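Local structure of Sso-CP2 metallo-carboxypetidase (Sulfolobus solfataricus, 4MMO) at residues Tyr184-Leu189 against Arg303-Leu308; Gly178-Leu183 against Arg311-Gln316. The protein probably hydrolyses peptides as a zinc-dependent carboxypeptidase of the M20 family. One frame throughout, in Å; residues are numbered along the deposited sequence.

Interaction 1: residues Tyr184-Leu189 against Arg303-Leu308; sequences YVELVL and RAFAKL
Glu186, Phe305 and Lys307 project from the same face of two antiparallel strands, lying side by side and pointing the same way. Extended with CG anti to the backbone N, Glu186 brings OE2 to 3.3 Å from Phe305 CD2, its carboxylate turned 71° from the ring. The same OE2 lies 3.6 Å from Lys307 CE, yet Lys307 NZ stays beyond salt-bridge range, bent away to the carbonyls of Gly293 and Gly295 of the second subunit. Val188, the cross-strand partner of Phe305, lies alongside it, Val188 CG2 being 3.8 Å from Phe305 CB. Val188 CG1 sits over one face of the Arg303 guanidinium, 3.5 Å from Arg303 NH2, while Arg303 NH1 forms a salt bridge with Asp190. The two strands are the central pair of the ferredoxin-like sheet of the M20 dimerisation domain, and six backbone hydrogen bonds join 184-189 to 303-308, from Val185 with Leu308 to Leu189 with Ala304. On the reverse face Val185, Leu187, Leu189, Ala304, Ala306 and Leu308 form an apolar layer, in part under helix 207-218. Here Leu187 and Leu308 cross obliquely, their CD1 methyls 4.1 Å apart.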
loop_
_atom_site.group_PDB
_atom_site.type_symbol
_atom_site.label_atom_id
_atom_site.label_comp_id
_atom_site.label_asym_id
_atom_site.label_seq_id
_atom_site.Cartn_x
_atom_site.Cartn_y
_atom_site.Cartn_z
ATOM N N TYR A 184 10.263 15.022 1.220
ATOM C CA TYR A 184 9.760 13.711 0.819
ATOM C C TYR A 184 10.782 12.651 1.191
ATOM O O TYR A 184 11.979 12.833 0.973
ATOM C CB TYR A 184 9.518 13.627 -0.691
ATOM C CG TYR A 184 8.330 14.400 -1.206
ATOM C CD1 TYR A 184 7.049 14.130 -0.746
ATOM C CD2 TYR A 184 8.486 15.380 -2.182
ATOM C CE1 TYR A 184 5.957 14.831 -1.224
ATOM C CE2 TYR A 184 7.399 16.083 -2.671
ATOM C CZ TYR A 184 6.137 15.802 -2.190
ATOM O OH TYR A 184 5.055 16.504 -2.673
ATOM N N VAL A 185 10.305 11.539 1.735
ATOM C CA VAL A 185 11.179 10.434 2.102
ATOM C C VAL A 185 10.527 9.106 1.756
ATOM O O VAL A 185 9.319 8.930 1.931
ATOM C CB VAL A 185 11.515 10.465 3.604
ATOM C CG1 VAL A 185 12.235 9.189 4.038
ATOM C CG2 VAL A 185 12.363 11.681 3.922
ATOM N N GLU A 186 11.336 8.179 1.255
ATOM C CA GLU A 186 10.892 6.811 1.035
ATOM C C GLU A 186 11.746 5.856 1.848
ATOM O O GLU A 186 12.973 5.902 1.782
ATOM C CB GLU A 186 10.969 6.440 -0.440
ATOM C CG GLU A 186 10.648 4.974 -0.687
ATOM C CD GLU A 186 10.282 4.685 -2.126
ATOM O OE1 GLU A 186 10.928 5.254 -3.034
ATOM O OE2 GLU A 186 9.344 3.892 -2.346
ATOM N N LEU A 187 11.086 5.008 2.632
ATOM C CA LEU A 187 11.765 3.978 3.406
ATOM C C LEU A 187 11.531 2.645 2.728
ATOM O O LEU A 187 10.413 2.350 2.319
ATOM C CB LEU A 187 11.219 3.920 4.832
ATOM C CG LEU A 187 11.303 5.200 5.659
ATOM C CD1 LEU A 187 10.734 4.960 7.048
ATOM C CD2 LEU A 187 12.739 5.695 5.744
ATOM N N VAL A 188 12.585 1.847 2.606
ATOM C CA VAL A 188 12.484 0.542 1.971
ATOM C C VAL A 188 13.195 -0.520 2.797
ATOM O O VAL A 188 14.320 -0.317 3.256
ATOM C CB VAL A 188 13.083 0.551 0.551
ATOM C CG1 VAL A 188 12.893 -0.803 -0.118
ATOM C CG2 VAL A 188 12.445 1.649 -0.292
ATOM N N LEU A 189 12.518 -1.648 2.984
ATOM C CA LEU A 189 13.114 -2.829 3.588
ATOM C C LEU A 189 13.062 -3.947 2.565
ATOM O O LEU A 189 12.054 -4.124 1.884
ATOM C CB LEU A 189 12.351 -3.250 4.846
ATOM C CG LEU A 189 12.303 -2.263 6.009
ATOM C CD1 LEU A 189 11.494 -2.855 7.152
ATOM C CD2 LEU A 189 13.699 -1.902 6.474
ATOM N N ARG A 303 9.750 -7.711 0.920
ATOM C CA ARG A 303 9.943 -6.284 0.706
ATOM C C ARG A 303 8.774 -5.466 1.254
ATOM O O ARG A 303 7.616 -5.873 1.155
ATOM C CB ARG A 303 10.109 -6.022 -0.793
ATOM C CG ARG A 303 10.738 -4.690 -1.150
ATOM C CD ARG A 303 11.081 -4.648 -2.633
ATOM N NE ARG A 303 11.452 -3.309 -3.083
ATOM C CZ ARG A 303 12.695 -2.833 -3.130
ATOM N NH1 ARG A 303 13.727 -3.579 -2.752
ATOM N NH2 ARG A 303 12.906 -1.596 -3.559
ATOM N N ALA A 304 9.093 -4.312 1.831
ATOM C CA ALA A 304 8.095 -3.356 2.296
ATOM C C ALA A 304 8.648 -1.950 2.127
ATOM O O ALA A 304 9.817 -1.706 2.419
ATOM C CB ALA A 304 7.756 -3.602 3.757
ATOM N N PHE A 305 7.818 -1.027 1.652
ATOM C CA PHE A 305 8.231 0.370 1.576
ATOM C C PHE A 305 7.116 1.339 1.949
ATOM O O PHE A 305 5.928 1.025 1.837
ATOM C CB PHE A 305 8.801 0.707 0.192
ATOM C CG PHE A 305 7.827 0.528 -0.933
ATOM C CD1 PHE A 305 7.659 -0.711 -1.529
ATOM C CD2 PHE A 305 7.094 1.600 -1.410
ATOM C CE1 PHE A 305 6.766 -0.878 -2.572
ATOM C CE2 PHE A 305 6.201 1.440 -2.452
ATOM C CZ PHE A 305 6.038 0.199 -3.035
ATOM N N ALA A 306 7.527 2.516 2.409
ATOM C CA ALA A 306 6.607 3.566 2.806
ATOM C C ALA A 306 7.120 4.911 2.299
ATOM O O ALA A 306 8.326 5.098 2.140
ATOM C CB ALA A 306 6.470 3.592 4.319
ATOM N N LYS A 307 6.196 5.833 2.040
ATOM C CA LYS A 307 6.530 7.170 1.579
ATOM C C LYS A 307 6.000 8.209 2.559
ATOM O O LYS A 307 4.814 8.210 2.896
ATOM C CB LYS A 307 5.954 7.416 0.186
ATOM C CG LYS A 307 6.692 6.687 -0.919
ATOM C CD LYS A 307 6.077 6.967 -2.282
ATOM C CE LYS A 307 6.633 6.026 -3.343
ATOM N NZ LYS A 307 7.334 6.756 -4.435
ATOM N N LEU A 308 6.890 9.087 3.009
ATOM C CA LEU A 308 6.561 10.101 4.002
ATOM C C LEU A 308 6.814 11.489 3.441
ATOM O O LEU A 308 7.788 11.706 2.716
ATOM C CB LEU A 308 7.419 9.920 5.257
ATOM C CG LEU A 308 7.491 8.519 5.863
ATOM C CD1 LEU A 308 8.592 8.462 6.910
ATOM C CD2 LEU A 308 6.157 8.129 6.471
#

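Interaction 2: residues Gly178-Leu183 against Arg311-Gln316; sequences GVKGLL and RLVPNQ. With SO4 (sulfate ion), chain D.
Lys180 NZ is gripped by two hydrogen bonds, to the carbonyl oxygens of Tyr279 and Leu276, at the end of an extended, buried chain that crosses Arg311 at about a right angle, Lys180 CD 4.1 Å from Arg311 CB. Next to it, Gly181 and Leu312 make an antiparallel hydrogen-bonded pair at one end of the strand pairing in the ferredoxin-like dimerisation domain. Leu312 N donates to Gly181 O at 3.0 Å, from 65° above the carbonyl plane, and the return bond from Gly181 N to Leu312 O is 2.7 Å long. Gly181 has no side chain, which lets Leu312 CB lie 3.8 Å from Gly181 CA. On the other face Arg311 and Leu182 run side by side. The Arg311 chain turns at chi2 (-73°) and then extends, so that Leu182 CD1 lies over one face of the guanidinium, offset toward its rim and 3.9 Å from Arg311 NE. At the guanidinium edge Arg311 NH1 donates to O4 of a sulfate ion, probably from the crystallisation liquor, at 2.8 Å; Thr380 N and His197 of the second subunit also hold this ion. Arg311 NH2 bonds to Ser198 OG of that subunit, carrying the contact across the dimer. An alanine in place of Arg311 would lose the guanidinium and would probably weaken this subunit link and the hold on the sulfate, as well as the packing on Leu182. Beyond Leu312 the chain leaves the strand through a turn with a cis peptide between Pro314 and Asn315. Gln316 N closes it on Val313 O, and the Gln316 side chain folds back so that Gln316 OE1 accepts a hydrogen bond from Val313 N in its carbonyl plane at 2.9 Å.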
loop_
_atom_site.group_PDB
_atom_site.type_symbol
_atom_site.label_atom_id
_atom_site.label_comp_id
_atom_site.label_asym_id
_atom_site.label_seq_id
_atom_site.Cartn_x
_atom_site.Cartn_y
_atom_site.Cartn_z
ATOM N N GLY A 178 3.872 33.434 2.361
ATOM C CA GLY A 178 4.831 32.378 2.622
ATOM C C GLY A 178 4.366 30.984 2.251
ATOM O O GLY A 178 3.311 30.801 1.651
ATOM N N VAL A 179 5.175 29.996 2.614
ATOM C CA VAL A 179 4.856 28.597 2.370
ATOM C C VAL A 179 5.457 27.717 3.454
ATOM O O VAL A 179 6.443 28.084 4.091
ATOM C CB VAL A 179 5.425 28.113 1.022
ATOM C CG1 VAL A 179 4.804 28.874 -0.129
ATOM C CG2 VAL A 179 6.943 28.261 0.994
ATOM N N LYS A 180 4.868 26.546 3.654
ATOM C CA LYS A 180 5.490 25.533 4.486
ATOM C C LYS A 180 6.594 24.862 3.682
ATOM O O LYS A 180 6.534 24.816 2.452
ATOM C CB LYS A 180 4.463 24.504 4.945
ATOM C CG LYS A 180 3.497 25.028 5.999
ATOM C CD LYS A 180 2.741 23.888 6.654
ATOM C CE LYS A 180 1.634 24.387 7.563
ATOM N NZ LYS A 180 0.908 23.247 8.202
ATOM N N GLY A 181 7.611 24.367 4.378
ATOM C CA GLY A 181 8.693 23.646 3.739
ATOM C C GLY A 181 8.271 22.222 3.450
ATOM O O GLY A 181 7.133 21.842 3.727
ATOM N N LEU A 182 9.188 21.425 2.910
ATOM C CA LEU A 182 8.851 20.069 2.513
ATOM C C LEU A 182 10.049 19.128 2.493
ATOM O O LEU A 182 11.155 19.517 2.126
ATOM C CB LEU A 182 8.187 20.085 1.135
ATOM C CG LEU A 182 7.608 18.761 0.636
ATOM C CD1 LEU A 182 6.590 18.191 1.611
ATOM C CD2 LEU A 182 6.970 18.977 -0.720
ATOM N N LEU A 183 9.798 17.883 2.889
ATOM C CA LEU A 183 10.776 16.808 2.802
ATOM C C LEU A 183 10.057 15.510 2.444
ATOM O O LEU A 183 9.312 14.973 3.262
ATOM C CB LEU A 183 11.509 16.643 4.139
ATOM C CG LEU A 183 12.518 15.489 4.205
ATOM C CD1 LEU A 183 13.695 15.751 3.280
ATOM C CD2 LEU A 183 12.997 15.251 5.630
ATOM N N ARG A 311 5.758 18.368 6.268
ATOM C CA ARG A 311 5.526 19.788 6.015
ATOM C C ARG A 311 6.191 20.572 7.131
ATOM O O ARG A 311 6.009 20.260 8.307
ATOM C CB ARG A 311 4.035 20.107 5.970
ATOM C CG ARG A 311 3.266 19.324 4.933
ATOM C CD ARG A 311 3.558 19.803 3.528
ATOM N NE ARG A 311 2.871 18.969 2.546
ATOM C CZ ARG A 311 2.617 19.328 1.294
ATOM N NH1 ARG A 311 2.985 20.521 0.847
ATOM N NH2 ARG A 311 1.984 18.491 0.486
ATOM N N LEU A 312 6.957 21.590 6.759
ATOM C CA LEU A 312 7.794 22.312 7.709
ATOM C C LEU A 312 7.380 23.771 7.856
ATOM O O LEU A 312 6.760 24.349 6.964
ATOM C CB LEU A 312 9.251 22.233 7.258
ATOM C CG LEU A 312 9.769 20.810 7.036
ATOM C CD1 LEU A 312 11.151 20.831 6.404
ATOM C CD2 LEU A 312 9.787 20.045 8.352
ATOM N N VAL A 313 7.734 24.356 8.996
ATOM C CA VAL A 313 7.447 25.755 9.281
ATOM C C VAL A 313 8.730 26.419 9.769
ATOM O O VAL A 313 9.655 25.727 10.191
ATOM C CB VAL A 313 6.338 25.899 10.344
ATOM C CG1 VAL A 313 5.057 25.234 9.865
ATOM C CG2 VAL A 313 6.777 25.299 11.676
ATOM N N PRO A 314 8.793 27.759 9.712
ATOM C CA PRO A 314 10.017 28.457 10.121
ATOM C C PRO A 314 10.394 28.118 11.561
ATOM O O PRO A 314 9.470 28.046 12.367
ATOM C CB PRO A 314 9.630 29.935 10.008
ATOM C CG PRO A 314 8.513 29.966 9.026
ATOM C CD PRO A 314 7.750 28.695 9.257
ATOM N N ASN A 315 11.668 27.903 11.903
ATOM C CA ASN A 315 12.815 27.992 11.000
ATOM C C ASN A 315 13.389 26.612 10.700
ATOM O O ASN A 315 14.605 26.426 10.699
ATOM C CB ASN A 315 13.901 28.856 11.644
ATOM C CG ASN A 315 13.466 30.301 11.820
ATOM O OD1 ASN A 315 13.060 30.959 10.863
ATOM N ND2 ASN A 315 13.538 30.798 13.051
ATOM N N GLN A 316 12.520 25.636 10.460
ATOM C CA GLN A 316 12.980 24.278 10.191
ATOM C C GLN A 316 13.722 24.203 8.861
ATOM O O GLN A 316 13.301 24.793 7.865
ATOM C CB GLN A 316 11.809 23.298 10.168
ATOM C CG GLN A 316 11.144 23.076 11.511
ATOM C CD GLN A 316 9.973 22.125 11.400
ATOM O OE1 GLN A 316 9.042 22.366 10.630
ATOM N NE2 GLN A 316 10.024 21.023 12.144
HETATM S S SO4 D . 1.873 21.526 -2.797
HETATM O O1 SO4 D . 1.717 20.097 -3.041
HETATM O O2 SO4 D . 2.591 22.154 -3.919
HETATM O O3 SO4 D . 0.514 22.031 -2.562
HETATM O O4 SO4 D . 2.656 21.754 -1.589
#

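In the fold
Interactions 1 and 2 are two stages of one pairing, that of strand 178-190 with strand 299-312, and their centres lie 21 Å apart. Because the strands run antiparallel, the order is nested: 178-183 leads directly into 184-189, and after the intervening helices and strands the chain returns through 303-308 before 311-316, so interaction 1 lies inside the loop closed by interaction 2. The centre of interaction 2 is about 12 Å from the centre of the chain and that of interaction 1 about 23 Å, farther out along the same sheet. Both touch the second subunit, so a single strand pair spans from the neighbourhood of the metal site along the dimer contact.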